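Local structure of macrolide 2'-phosphotransferase MphH (Brachybacterium faecium, 5UXD) at residues Leu76-Pro81 and Ile211-Trp217; Val153-Arg158 and Leu182-Trp188; Arg177-Trp181 and Thr264-Ala269. The protein probably phosphorylates macrolide antibiotics at their 2' position, a resistance reaction, and is captured here with azithromycin bound. All coordinates share one frame. Residue numbers count along the deposited sequence, not the author numbering.

Contact 1 (Leu76-Pro81 and Ile211-Trp217); sequences LDVAVP and ITAVLDW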
ATOM      1  N   LEU A  76      14.139   0.490   9.292  1.00 20.51           N
ATOM      2  CA  LEU A  76      13.489  -0.799   9.104  1.00 20.50           C
ATOM      3  C   LEU A  76      14.531  -1.871   8.821  1.00 26.45           C
ATOM      4  O   LEU A  76      15.457  -1.656   8.032  1.00 28.03           O
ATOM      5  CB  LEU A  76      12.489  -0.774   7.943  1.00 23.30           C
ATOM      6  CG  LEU A  76      11.261   0.129   7.965  1.00 27.51           C
ATOM      7  CD1 LEU A  76      10.324  -0.290   6.833  1.00 22.39           C
ATOM      8  CD2 LEU A  76      10.546   0.066   9.308  1.00 28.95           C
ATOM      9  N   ASP A  77      14.356  -3.037   9.438  1.00 29.27           N
ATOM     10  CA  ASP A  77      15.251  -4.148   9.145  1.00 27.91           C
ATOM     11  C   ASP A  77      14.965  -4.744   7.773  1.00 34.09           C
ATOM     12  O   ASP A  77      15.895  -5.140   7.061  1.00 39.70           O
ATOM     13  CB  ASP A  77      15.152  -5.206  10.237  1.00 28.13           C
ATOM     14  CG  ASP A  77      15.679  -4.709  11.562  1.00 41.59           C
ATOM     15  OD1 ASP A  77      16.276  -3.611  11.582  1.00 48.01           O
ATOM     16  OD2 ASP A  77      15.490  -5.406  12.579  1.00 46.35           O
ATOM     17  N   VAL A  78      13.693  -4.797   7.367  1.00 21.16           N
ATOM     18  CA  VAL A  78      13.388  -5.279   6.027  1.00 22.82           C
ATOM     19  C   VAL A  78      13.718  -4.187   5.016  1.00 26.41           C
ATOM     20  O   VAL A  78      13.897  -3.013   5.359  1.00 21.91           O
ATOM     21  CB  VAL A  78      11.926  -5.744   5.892  1.00 24.95           C
ATOM     22  CG1 VAL A  78      11.632  -6.864   6.875  1.00 28.04           C
ATOM     23  CG2 VAL A  78      10.971  -4.586   6.095  1.00 21.87           C
ATOM     24  N   ALA A  79      13.812  -4.590   3.753  1.00 24.55           N
ATOM     25  CA  ALA A  79      14.279  -3.710   2.696  1.00 24.70           C
ATOM     26  C   ALA A  79      13.141  -2.888   2.099  1.00 24.46           C
ATOM     27  O   ALA A  79      11.990  -3.326   2.052  1.00 22.97           O
ATOM     28  CB  ALA A  79      14.947  -4.528   1.591  1.00 16.87           C
ATOM     29  N   VAL A  80      13.483  -1.690   1.631  1.00 16.72           N
ATOM     30  CA  VAL A  80      12.591  -0.881   0.801  1.00 15.62           C
ATOM     31  C   VAL A  80      13.393  -0.414  -0.405  1.00 16.99           C
ATOM     32  O   VAL A  80      14.634  -0.439  -0.387  1.00 18.35           O
ATOM     33  CB  VAL A  80      12.007   0.327   1.578  1.00 19.25           C
ATOM     34  CG1 VAL A  80      11.157  -0.128   2.771  1.00 19.84           C
ATOM     35  CG2 VAL A  80      13.124   1.289   2.002  1.00 17.88           C
ATOM     36  N   PRO A  81      12.719   0.031  -1.466  1.00 16.51           N
ATOM     37  CA  PRO A  81      13.456   0.497  -2.650  1.00 15.09           C
ATOM     38  C   PRO A  81      14.459   1.598  -2.330  1.00 16.50           C
ATOM     39  O   PRO A  81      14.196   2.496  -1.526  1.00 17.24           O
ATOM     40  CB  PRO A  81      12.348   0.998  -3.572  1.00 14.22           C
ATOM     41  CG  PRO A  81      11.193   0.094  -3.243  1.00 22.43           C
ATOM     42  CD  PRO A  81      11.281  -0.141  -1.747  1.00 19.90           C
ATOM     43  N   ILE A 211       8.588 -11.717   5.797  1.00 24.82           N
ATOM     44  CA  ILE A 211       8.691 -10.513   4.984  1.00 21.27           C
ATOM     45  C   ILE A 211      10.146 -10.080   4.931  1.00 18.71           C
ATOM     46  O   ILE A 211      10.808  -9.937   5.968  1.00 23.26           O
ATOM     47  CB  ILE A 211       7.809  -9.397   5.558  1.00 27.36           C
ATOM     48  CG1 ILE A 211       6.336  -9.798   5.518  1.00 19.13           C
ATOM     49  CG2 ILE A 211       8.031  -8.087   4.806  1.00 17.40           C
ATOM     50  CD1 ILE A 211       5.436  -8.807   6.259  1.00 24.16           C
ATOM     51  N   THR A 212      10.656  -9.884   3.720  1.00 20.49           N
ATOM     52  CA  THR A 212      12.004  -9.380   3.536  1.00 20.39           C
ATOM     53  C   THR A 212      12.049  -8.022   2.854  1.00 25.16           C
ATOM     54  O   THR A 212      13.120  -7.407   2.816  1.00 22.83           O
ATOM     55  CB  THR A 212      12.848 -10.367   2.723  1.00 23.94           C
ATOM     56  OG1 THR A 212      12.232 -10.595   1.447  1.00 24.91           O
ATOM     57  CG2 THR A 212      12.975 -11.696   3.468  1.00 32.02           C
ATOM     58  N   ALA A 213      10.931  -7.539   2.322  1.00 16.14           N
ATOM     59  CA  ALA A 213      10.869  -6.200   1.750  1.00 17.45           C
ATOM     60  C   ALA A 213       9.417  -5.768   1.683  1.00 20.14           C
ATOM     61  O   ALA A 213       8.517  -6.602   1.553  1.00 18.28           O
ATOM     62  CB  ALA A 213      11.502  -6.151   0.353  1.00 26.45           C
ATOM     63  N   VAL A 214       9.202  -4.456   1.748  1.00 20.86           N
ATOM     64  CA  VAL A 214       7.878  -3.869   1.610  1.00 22.32           C
ATOM     65  C   VAL A 214       7.940  -2.807   0.520  1.00 27.18           C
ATOM     66  O   VAL A 214       8.860  -1.975   0.497  1.00 24.29           O
ATOM     67  CB  VAL A 214       7.371  -3.291   2.946  1.00 19.55           C
ATOM     68  CG1 VAL A 214       6.009  -2.627   2.771  1.00 16.46           C
ATOM     69  CG2 VAL A 214       7.278  -4.412   3.986  1.00 18.79           C
ATOM     70  N   LEU A 215       6.979  -2.861  -0.396  1.00 22.05           N
ATOM     71  CA  LEU A 215       6.979  -2.053  -1.604  1.00 29.25           C
ATOM     72  C   LEU A 215       5.773  -1.123  -1.632  1.00 22.75           C
ATOM     73  O   LEU A 215       4.868  -1.208  -0.794  1.00 20.73           O
ATOM     74  CB  LEU A 215       6.960  -2.937  -2.855  1.00 32.69           C
ATOM     75  CG  LEU A 215       7.738  -4.249  -2.802  1.00 40.31           C
ATOM     76  CD1 LEU A 215       7.253  -5.181  -3.894  1.00 31.17           C
ATOM     77  CD2 LEU A 215       9.228  -3.980  -2.943  1.00 43.28           C
ATOM     78  N   ASP A 216       5.779  -0.237  -2.635  1.00 19.30           N
ATOM     79  CA  ASP A 216       4.669   0.645  -3.012  1.00 15.72           C
ATOM     80  C   ASP A 216       4.181   1.470  -1.821  1.00 17.60           C
ATOM     81  O   ASP A 216       3.112   1.247  -1.270  1.00 18.38           O
ATOM     82  CB  ASP A 216       3.524  -0.169  -3.642  1.00 19.31           C
ATOM     83  CG  ASP A 216       4.038  -1.151  -4.701  1.00 33.13           C
ATOM     84  OD1 ASP A 216       4.773  -0.761  -5.626  1.00 42.72           O
ATOM     85  OD2 ASP A 216       3.669  -2.334  -4.607  1.00 34.25           O
ATOM     86  N   TRP A 217       4.979   2.502  -1.554  1.00 20.91           N
ATOM     87  CA  TRP A 217       4.796   3.378  -0.403  1.00 17.32           C
ATOM     88  C   TRP A 217       4.006   4.650  -0.723  1.00 18.92           C
ATOM     89  O   TRP A 217       4.084   5.625   0.036  1.00 21.39           O
ATOM     90  CB  TRP A 217       6.167   3.738   0.180  1.00 20.62           C
ATOM     91  CG  TRP A 217       6.801   2.570   0.890  1.00 18.21           C
ATOM     92  CD1 TRP A 217       7.630   1.630   0.348  1.00 20.75           C
ATOM     93  CD2 TRP A 217       6.616   2.203   2.258  1.00 14.70           C
ATOM     94  NE1 TRP A 217       7.980   0.703   1.304  1.00 15.74           N
ATOM     95  CE2 TRP A 217       7.371   1.033   2.484  1.00 15.57           C
ATOM     96  CE3 TRP A 217       5.904   2.757   3.317  1.00 17.35           C
ATOM     97  CZ2 TRP A 217       7.432   0.410   3.726  1.00 19.37           C
ATOM     98  CZ3 TRP A 217       5.947   2.128   4.548  1.00 15.17           C
ATOM     99  CH2 TRP A 217       6.706   0.967   4.745  1.00 18.90           C
TER

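Contact 2 (Val153-Arg158 and Leu182-Trp188); sequences VRGAWR and LADDGCW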
ATOM      1  N   VAL A 153      -8.472  11.382  12.358  1.00 17.14           N
ATOM      2  CA  VAL A 153      -8.760  10.070  11.777  1.00 13.44           C
ATOM      3  C   VAL A 153     -10.256   9.782  11.830  1.00 15.62           C
ATOM      4  O   VAL A 153     -10.873   9.418  10.824  1.00 18.47           O
ATOM      5  CB  VAL A 153      -7.957   8.963  12.490  1.00 13.84           C
ATOM      6  CG1 VAL A 153      -8.452   7.593  12.046  1.00 17.03           C
ATOM      7  CG2 VAL A 153      -6.437   9.083  12.227  1.00 15.33           C
ATOM      8  N   ARG A 154     -10.885   9.960  12.999  1.00 15.29           N
ATOM      9  CA  ARG A 154     -12.310   9.669  13.130  1.00 14.28           C
ATOM     10  C   ARG A 154     -13.154  10.690  12.378  1.00 16.87           C
ATOM     11  O   ARG A 154     -14.153  10.337  11.732  1.00 14.46           O
ATOM     12  CB  ARG A 154     -12.678   9.649  14.612  1.00 17.72           C
ATOM     13  CG  ARG A 154     -14.008   9.021  14.939  1.00 19.27           C
ATOM     14  CD  ARG A 154     -14.028   8.652  16.408  1.00 22.83           C
ATOM     15  NE  ARG A 154     -15.299   8.070  16.807  1.00 23.25           N
ATOM     16  CZ  ARG A 154     -15.573   7.679  18.047  1.00 22.72           C
ATOM     17  NH1 ARG A 154     -14.661   7.820  19.006  1.00 22.04           N
ATOM     18  NH2 ARG A 154     -16.758   7.159  18.331  1.00 19.77           N
ATOM     19  N   GLY A 155     -12.764  11.961  12.446  1.00 13.03           N
ATOM     20  CA  GLY A 155     -13.526  12.991  11.763  1.00 13.48           C
ATOM     21  C   GLY A 155     -13.499  12.844  10.255  1.00 17.22           C
ATOM     22  O   GLY A 155     -14.476  13.182   9.574  1.00 14.66           O
ATOM     23  N   ALA A 156     -12.378  12.363   9.712  1.00 18.79           N
ATOM     24  CA  ALA A 156     -12.282  12.140   8.275  1.00 19.60           C
ATOM     25  C   ALA A 156     -13.259  11.064   7.826  1.00 18.05           C
ATOM     26  O   ALA A 156     -13.942  11.217   6.807  1.00 17.28           O
ATOM     27  CB  ALA A 156     -10.856  11.748   7.892  1.00 16.57           C
ATOM     28  N   TRP A 157     -13.365   9.975   8.588  1.00 14.80           N
ATOM     29  CA  TRP A 157     -14.340   8.956   8.226  1.00 10.92           C
ATOM     30  C   TRP A 157     -15.766   9.487   8.333  1.00 14.32           C
ATOM     31  O   TRP A 157     -16.623   9.149   7.511  1.00 15.85           O
ATOM     32  CB  TRP A 157     -14.149   7.725   9.106  1.00 11.40           C
ATOM     33  CG  TRP A 157     -13.037   6.834   8.664  1.00 15.84           C
ATOM     34  CD1 TRP A 157     -11.796   6.713   9.240  1.00 15.17           C
ATOM     35  CD2 TRP A 157     -13.067   5.905   7.576  1.00 18.13           C
ATOM     36  NE1 TRP A 157     -11.052   5.784   8.557  1.00 14.88           N
ATOM     37  CE2 TRP A 157     -11.811   5.261   7.542  1.00 18.45           C
ATOM     38  CE3 TRP A 157     -14.028   5.559   6.624  1.00 16.83           C
ATOM     39  CZ2 TRP A 157     -11.492   4.294   6.586  1.00 17.33           C
ATOM     40  CZ3 TRP A 157     -13.709   4.597   5.674  1.00 13.70           C
ATOM     41  CH2 TRP A 157     -12.456   3.975   5.665  1.00 20.17           C
ATOM     42  N   ARG A 158     -16.048  10.321   9.344  1.00 17.29           N
ATOM     43  CA  ARG A 158     -17.385  10.901   9.454  1.00 15.75           C
ATOM     44  C   ARG A 158     -17.679  11.825   8.278  1.00 18.44           C
ATOM     45  O   ARG A 158     -18.772  11.778   7.695  1.00 19.72           O
ATOM     46  CB  ARG A 158     -17.530  11.653  10.782  1.00 15.50           C
ATOM     47  CG  ARG A 158     -17.712  10.722  11.964  1.00 15.99           C
ATOM     48  CD  ARG A 158     -17.572  11.469  13.264  1.00 17.80           C
ATOM     49  NE  ARG A 158     -18.054  10.699  14.411  1.00 16.62           N
ATOM     50  CZ  ARG A 158     -17.546  10.786  15.637  1.00 16.02           C
ATOM     51  NH1 ARG A 158     -16.534  11.606  15.893  1.00 19.79           N
ATOM     52  NH2 ARG A 158     -18.056  10.060  16.622  1.00 19.77           N
ATOM     53  N   LEU A 182     -18.829   4.276  13.552  1.00 15.67           N
ATOM     54  CA  LEU A 182     -18.301   5.598  13.861  1.00 12.28           C
ATOM     55  C   LEU A 182     -18.704   6.050  15.255  1.00 15.36           C
ATOM     56  O   LEU A 182     -17.994   6.858  15.864  1.00 19.00           O
ATOM     57  CB  LEU A 182     -18.775   6.621  12.819  1.00 17.80           C
ATOM     58  CG  LEU A 182     -18.280   6.374  11.382  1.00 11.94           C
ATOM     59  CD1 LEU A 182     -19.138   7.113  10.370  1.00 18.20           C
ATOM     60  CD2 LEU A 182     -16.825   6.800  11.254  1.00 17.20           C
ATOM     61  N   ALA A 183     -19.801   5.518  15.788  1.00 12.65           N
ATOM     62  CA  ALA A 183     -20.248   5.891  17.127  1.00 16.49           C
ATOM     63  C   ALA A 183     -19.605   5.070  18.243  1.00 24.67           C
ATOM     64  O   ALA A 183     -19.671   5.481  19.410  1.00 21.66           O
ATOM     65  CB  ALA A 183     -21.776   5.765  17.214  1.00 18.23           C
ATOM     66  N   ASP A 184     -18.985   3.932  17.931  1.00 15.41           N
ATOM     67  CA  ASP A 184     -18.422   3.059  18.964  1.00 14.45           C
ATOM     68  C   ASP A 184     -17.026   3.539  19.350  1.00 21.61           C
ATOM     69  O   ASP A 184     -16.036   3.274  18.649  1.00 17.38           O
ATOM     70  CB  ASP A 184     -18.394   1.611  18.487  1.00 15.21           C
ATOM     71  CG  ASP A 184     -17.703   0.693  19.466  1.00 25.08           C
ATOM     72  OD1 ASP A 184     -17.676   1.018  20.677  1.00 23.86           O
ATOM     73  OD2 ASP A 184     -17.181  -0.351  19.015  1.00 22.29           O
ATOM     74  N   ASP A 185     -16.954   4.226  20.496  1.00 18.60           N
ATOM     75  CA  ASP A 185     -15.687   4.761  20.984  1.00 18.53           C
ATOM     76  C   ASP A 185     -14.628   3.680  21.119  1.00 20.90           C
ATOM     77  O   ASP A 185     -13.433   3.966  20.990  1.00 24.50           O
ATOM     78  CB  ASP A 185     -15.885   5.426  22.347  1.00 20.06           C
ATOM     79  CG  ASP A 185     -16.550   6.782  22.262  1.00 29.82           C
ATOM     80  OD1 ASP A 185     -16.652   7.364  21.162  1.00 18.13           O
ATOM     81  OD2 ASP A 185     -16.972   7.263  23.326  1.00 25.05           O
ATOM     82  N   GLY A 186     -15.042   2.438  21.385  1.00 19.20           N
ATOM     83  CA  GLY A 186     -14.092   1.358  21.590  1.00 22.94           C
ATOM     84  C   GLY A 186     -13.289   0.965  20.363  1.00 17.61           C
ATOM     85  O   GLY A 186     -12.226   0.354  20.512  1.00 19.80           O
ATOM     86  N   CYS A 187     -13.755   1.310  19.156  1.00 21.78           N
ATOM     87  CA  CYS A 187     -13.033   0.938  17.935  1.00 21.57           C
ATOM     88  C   CYS A 187     -11.832   1.827  17.653  1.00 18.89           C
ATOM     89  O   CYS A 187     -10.902   1.396  16.961  1.00 19.55           O
ATOM     90  CB  CYS A 187     -13.957   1.016  16.713  1.00 15.18           C
ATOM     91  SG  CYS A 187     -15.019  -0.408  16.451  1.00 19.20           S
ATOM     92  N   TRP A 188     -11.838   3.055  18.144  1.00 21.86           N
ATOM     93  CA  TRP A 188     -11.031   4.049  17.452  1.00 16.22           C
ATOM     94  C   TRP A 188      -9.694   4.287  18.148  1.00 17.17           C
ATOM     95  O   TRP A 188      -9.594   4.208  19.381  1.00 17.45           O
ATOM     96  CB  TRP A 188     -11.808   5.369  17.324  1.00 16.55           C
ATOM     97  CG  TRP A 188     -12.933   5.160  16.390  1.00 18.40           C
ATOM     98  CD1 TRP A 188     -14.189   4.703  16.698  1.00 22.20           C
ATOM     99  CD2 TRP A 188     -12.894   5.304  14.974  1.00 18.72           C
ATOM    100  NE1 TRP A 188     -14.938   4.581  15.551  1.00 19.65           N
ATOM    101  CE2 TRP A 188     -14.165   4.942  14.480  1.00 15.58           C
ATOM    102  CE3 TRP A 188     -11.909   5.724  14.070  1.00 17.91           C
ATOM    103  CZ2 TRP A 188     -14.476   4.977  13.115  1.00 13.70           C
ATOM    104  CZ3 TRP A 188     -12.221   5.763  12.717  1.00 18.04           C
ATOM    105  CH2 TRP A 188     -13.498   5.400  12.255  1.00 13.84           C
TER

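Contact 3 (Arg177-Trp181 and Thr264-Ala269); sequences RWEAW and TEMFSA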
ATOM      1  N   ARG A 177     -24.714   0.209   9.489  1.00 15.41           N
ATOM      2  CA  ARG A 177     -23.491  -0.430   9.973  1.00 10.93           C
ATOM      3  C   ARG A 177     -22.394   0.595  10.210  1.00 18.84           C
ATOM      4  O   ARG A 177     -21.746   0.607  11.266  1.00 15.73           O
ATOM      5  CB  ARG A 177     -22.992  -1.470   8.975  1.00 14.90           C
ATOM      6  CG  ARG A 177     -21.903  -2.332   9.589  1.00 13.40           C
ATOM      7  CD  ARG A 177     -21.346  -3.355   8.626  1.00 13.36           C
ATOM      8  NE  ARG A 177     -20.216  -4.056   9.223  1.00 13.76           N
ATOM      9  CZ  ARG A 177     -19.620  -5.118   8.687  1.00 15.70           C
ATOM     10  NH1 ARG A 177     -20.058  -5.602   7.530  1.00 16.69           N
ATOM     11  NH2 ARG A 177     -18.593  -5.701   9.293  1.00 17.28           N
ATOM     12  N   TRP A 178     -22.153   1.459   9.218  1.00 14.93           N
ATOM     13  CA  TRP A 178     -21.015   2.371   9.318  1.00 15.01           C
ATOM     14  C   TRP A 178     -21.252   3.450  10.365  1.00 15.32           C
ATOM     15  O   TRP A 178     -20.302   3.885  11.031  1.00 14.62           O
ATOM     16  CB  TRP A 178     -20.725   2.973   7.945  1.00 14.91           C
ATOM     17  CG  TRP A 178     -20.333   1.910   6.960  1.00 17.05           C
ATOM     18  CD1 TRP A 178     -19.741   0.703   7.245  1.00 18.07           C
ATOM     19  CD2 TRP A 178     -20.498   1.951   5.537  1.00 17.90           C
ATOM     20  NE1 TRP A 178     -19.543  -0.008   6.080  1.00 14.47           N
ATOM     21  CE2 TRP A 178     -19.995   0.739   5.020  1.00 13.85           C
ATOM     22  CE3 TRP A 178     -21.037   2.892   4.650  1.00 18.11           C
ATOM     23  CZ2 TRP A 178     -20.005   0.450   3.653  1.00 16.19           C
ATOM     24  CZ3 TRP A 178     -21.044   2.605   3.296  1.00 18.34           C
ATOM     25  CH2 TRP A 178     -20.545   1.390   2.811  1.00 16.12           C
ATOM     26  N   GLU A 179     -22.505   3.876  10.550  1.00 18.83           N
ATOM     27  CA  GLU A 179     -22.796   4.848  11.599  0.50 16.67           C
ATOM     28  C   GLU A 179     -22.569   4.249  12.985  1.00 18.53           C
ATOM     29  O   GLU A 179     -22.079   4.931  13.896  1.00 16.71           O
ATOM     30  CB  GLU A 179     -24.229   5.364  11.448  0.50 21.48           C
ATOM     31  CG  GLU A 179     -24.391   6.391  10.332  0.50 19.51           C
ATOM     32  CD  GLU A 179     -25.843   6.677   9.981  0.50 21.63           C
ATOM     33  OE1 GLU A 179     -26.709   5.817  10.244  0.50 28.29           O
ATOM     34  OE2 GLU A 179     -26.118   7.764   9.431  0.50 24.73           O
ATOM     35  N   ALA A 180     -22.919   2.969  13.158  1.00 14.55           N
ATOM     36  CA  ALA A 180     -22.679   2.304  14.436  1.00 15.05           C
ATOM     37  C   ALA A 180     -21.189   2.139  14.703  1.00 15.97           C
ATOM     38  O   ALA A 180     -20.750   2.189  15.858  1.00 18.31           O
ATOM     39  CB  ALA A 180     -23.375   0.944  14.454  1.00 16.13           C
ATOM     40  N   TRP A 181     -20.400   1.920  13.646  1.00 13.22           N
ATOM     41  CA  TRP A 181     -18.950   1.849  13.769  1.00 10.83           C
ATOM     42  C   TRP A 181     -18.387   3.196  14.205  1.00 14.75           C
ATOM     43  O   TRP A 181     -17.586   3.275  15.146  1.00 15.85           O
ATOM     44  CB  TRP A 181     -18.353   1.396  12.418  1.00 11.41           C
ATOM     45  CG  TRP A 181     -16.873   1.554  12.257  1.00 17.03           C
ATOM     46  CD1 TRP A 181     -15.913   1.183  13.136  1.00 14.15           C
ATOM     47  CD2 TRP A 181     -16.184   2.076  11.105  1.00 14.72           C
ATOM     48  NE1 TRP A 181     -14.670   1.454  12.624  1.00 12.82           N
ATOM     49  CE2 TRP A 181     -14.810   2.020  11.383  1.00 17.53           C
ATOM     50  CE3 TRP A 181     -16.606   2.619   9.889  1.00 18.56           C
ATOM     51  CZ2 TRP A 181     -13.845   2.470  10.481  1.00 11.97           C
ATOM     52  CZ3 TRP A 181     -15.657   3.068   8.998  1.00 19.66           C
ATOM     53  CH2 TRP A 181     -14.284   3.001   9.301  1.00 15.76           C
ATOM     54  N   THR A 264     -12.267  -5.044  10.978  1.00 13.64           N
ATOM     55  CA  THR A 264     -13.305  -5.633  10.134  1.00 13.26           C
ATOM     56  C   THR A 264     -14.346  -4.593   9.724  1.00 12.95           C
ATOM     57  O   THR A 264     -14.825  -4.603   8.585  1.00 16.17           O
ATOM     58  CB  THR A 264     -13.957  -6.816  10.861  1.00 21.23           C
ATOM     59  OG1 THR A 264     -13.113  -7.964  10.712  1.00 19.69           O
ATOM     60  CG2 THR A 264     -15.348  -7.145  10.273  1.00 14.33           C
ATOM     61  N   GLU A 265     -14.724  -3.694  10.641  1.00 15.73           N
ATOM     62  CA  GLU A 265     -15.661  -2.638  10.264  1.00 13.47           C
ATOM     63  C   GLU A 265     -15.055  -1.736   9.203  1.00 16.15           C
ATOM     64  O   GLU A 265     -15.725  -1.353   8.237  1.00 15.19           O
ATOM     65  CB  GLU A 265     -16.060  -1.806  11.489  1.00 12.48           C
ATOM     66  CG  GLU A 265     -16.885  -2.589  12.499  1.00 16.58           C
ATOM     67  CD  GLU A 265     -17.947  -3.424  11.825  1.00 16.24           C
ATOM     68  OE1 GLU A 265     -18.972  -2.850  11.388  1.00 16.65           O
ATOM     69  OE2 GLU A 265     -17.748  -4.650  11.722  1.00 17.78           O
ATOM     70  N   MET A 266     -13.792  -1.389   9.384  1.00 17.13           N
ATOM     71  CA  MET A 266     -13.109  -0.519   8.446  1.00 11.94           C
ATOM     72  C   MET A 266     -13.021  -1.137   7.055  1.00 14.90           C
ATOM     73  O   MET A 266     -13.204  -0.459   6.060  1.00 13.29           O
ATOM     74  CB  MET A 266     -11.727  -0.138   8.971  1.00 14.69           C
ATOM     75  CG  MET A 266     -11.032   0.919   8.137  1.00 17.90           C
ATOM     76  SD  MET A 266      -9.786   1.826   9.069  1.00 27.28           S
ATOM     77  CE  MET A 266      -8.893   0.485   9.838  1.00 24.44           C
ATOM     78  N   PHE A 267     -12.728  -2.428   7.005  1.00 14.63           N
ATOM     79  CA  PHE A 267     -12.652  -3.132   5.726  1.00 14.66           C
ATOM     80  C   PHE A 267     -14.003  -3.127   5.034  1.00 14.17           C
ATOM     81  O   PHE A 267     -14.086  -3.009   3.804  1.00 17.65           O
ATOM     82  CB  PHE A 267     -12.164  -4.560   5.961  1.00 11.36           C
ATOM     83  CG  PHE A 267     -11.800  -5.300   4.714  1.00 16.27           C
ATOM     84  CD1 PHE A 267     -10.533  -5.193   4.177  1.00 17.44           C
ATOM     85  CD2 PHE A 267     -12.717  -6.134   4.103  1.00 20.62           C
ATOM     86  CE1 PHE A 267     -10.182  -5.894   3.025  1.00 18.66           C
ATOM     87  CE2 PHE A 267     -12.374  -6.842   2.948  1.00 20.66           C
ATOM     88  CZ  PHE A 267     -11.106  -6.715   2.419  1.00 18.97           C
ATOM     89  N   SER A 268     -15.085  -3.219   5.816  1.00 15.20           N
ATOM     90  CA  SER A 268     -16.425  -3.199   5.249  1.00 15.11           C
ATOM     91  C   SER A 268     -16.790  -1.843   4.664  1.00 15.36           C
ATOM     92  O   SER A 268     -17.748  -1.753   3.889  1.00 19.33           O
ATOM     93  CB  SER A 268     -17.451  -3.601   6.325  1.00 16.03           C
ATOM     94  OG  SER A 268     -17.883  -2.473   7.075  1.00 17.65           O
ATOM     95  N   ALA A 269     -16.066  -0.790   5.030  1.00 11.55           N
ATOM     96  CA  ALA A 269     -16.341   0.556   4.549  1.00 14.61           C
ATOM     97  C   ALA A 269     -15.550   0.885   3.290  1.00 14.61           C
ATOM     98  O   ALA A 269     -15.512   2.049   2.867  1.00 18.68           O
ATOM     99  CB  ALA A 269     -16.047   1.568   5.659  1.00 15.24           C
TER
HETATM  100  O   HOH W   1     -20.684  -1.403  12.877  1.00 18.20           O

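Contact 1 (Leu76-Pro81 and Ile211-Trp217)
A single parallel bridge on the edge of an otherwise antiparallel sheet is the oddity here. Residues 76-81, themselves in no regular strand, run in the same direction as strand 210-214, and Ala79 makes both bonds: its N donates to Thr212 O (3.0 Å), and its O accepts from Val214 N (3.0 Å). Ala213 lies between those two partners, its CA 3.1 Å from Ala79 O in a CA-H...O contact. On its other side, strand 210-214 pairs with strand 204-207 through a classic beta bulge, in which Thr212 and Ala213 both face Leu205.

Side chains extend the link in both directions. Val78 reaches Ile211, CG1 to CG2 at 4.3 Å, and Val214, CG2 to CG2 at 4.3 Å. Further on, Trp217 turns back over its own segment: NE1 donates to Val214 O (2.9 Å), and the indole packs against the loop, where Val80 CG1 meets its CZ2 at 3.9 Å and Leu76 CD1 meets CZ2 at 4.3 Å. Leu68, Leu69 and Leu72 of helix 59-72 also touch this ring.

Just before Trp217 comes Asp216, a Mg(2+) ligand in another structure of this protein. The loop after helix 59-72 thus lies along the outer strand of a hairpin leading into a metal-binding aspartate; that hairpin is the kinase-like arrangement of aminoglycoside phosphotransferase relatives, in which this aspartate probably corresponds to that of the DFG motif.

Contact 2 (Val153-Arg158 and Leu182-Trp188)
In the helical C-terminal lobe of this kinase-like fold, helix 150-167 meets the end of the next helix, 172-183, and the turn that follows it, and the fit shows how a long arginine can fill a groove between an indole and a helix end. Fully extended, Arg154 lies across one face of Trp188: its guanidinium is almost parallel to the ring (planes at 7°, centres 4.1 Å apart), with CD 3.8 Å above the centroid of the five-membered ring. Trp181 stacks on the opposite face of Trp188 and accepts the NE1 hydrogen bond through its backbone O. The six-membered edge of Trp188 projects in turn toward the face of Trp157, an offset edge-to-face pair with centroids 5.4 Å apart. Beside it, Leu182 pushes CD2 into the notch between Trp157 CB (3.6 Å) and Arg158 CG (4.1 Å). The edge of the guanidinium takes the polar partners. Arg154 NE and NH2 both donate to Leu182 O, at 3.1 and 2.8 Å, while in a salt bridge Arg154 NH1 and NH2 converge on a single oxygen, Asp185 OD1, at 3.0 and 2.8 Å.

Contact 3 (Arg177-Trp181 and Thr264-Ala269)
Thr264 opens the contact modestly, with CG2 at 3.7 Å from Arg177 NH2, near the guanidinium plane; its hydroxyl is engaged elsewhere, with Gln233. One residue on, Glu265 does two jobs. Its carboxylate forms a two-pronged salt bridge with Arg177, NE to OE1 and NH2 to OE2 both at 2.8 Å and both close to linear, while its CB sits over the five-membered ring of Trp181, 3.5 Å from the centroid. A water links the same carboxylate to the backbone, donating to Glu265 OE1 (2.7 Å) and to Arg177 O (2.8 Å). Met266 carries the cover across the same indole: its CA stands 4.1 Å from the centroid of the six-membered ring, and its CB reaches Trp181 CZ2 at 3.7 Å. The Trp181 NE1 atom bonds to His262, one turn earlier on helix 259-268.

The two elements are helices of the C-terminal lobe of this kinase-like fold, running roughly antiparallel; their local axes approach to 10.2 Å and cross at -140°, a spacing spanned by Arg177, Trp178 and Trp181 from one helix, which meet Glu265, Met266, Ser268 and Ala269 of the other segment.

Ser268 has its CB over a face of the Arg177 guanidinium, 3.5 Å from NH1. Its OG accepts from Trp178 NE1 (3.1 Å) and donates to Glu265 O (2.7 Å), relaying the indole's hydrogen bond into its own helix. Ala269, just past the last turn, touches two indoles with its methyl: CB lies over the face of Trp178, 4.0 Å from the five-membered ring centroid, and 3.7 Å from Trp181 CZ3.

How the contacts relate
Contacts 2 and 3 form one continuous packed region. Their centres are 10 Å apart, both use helix 172-183, and Trp157 packs against Trp181 and Met266, with Trp157 CD2 3.6 Å from Trp181 CH2. Contact 1 lies on the other side of the chain's centre from contact 3, about 29 Å away between centres and about 16 Å between nearest atoms. Along the sequence, contact 2 is nested within the loop closed by contact 1, whereas contact 3 crosses both. Contact 1 holds the metal-site Asp216; the tryptophan-rich pair lies nearer a bound azithromycin, with the side chains of Trp157 and Met266 about 6 and 8 Å from it, against about 14 Å for Val214.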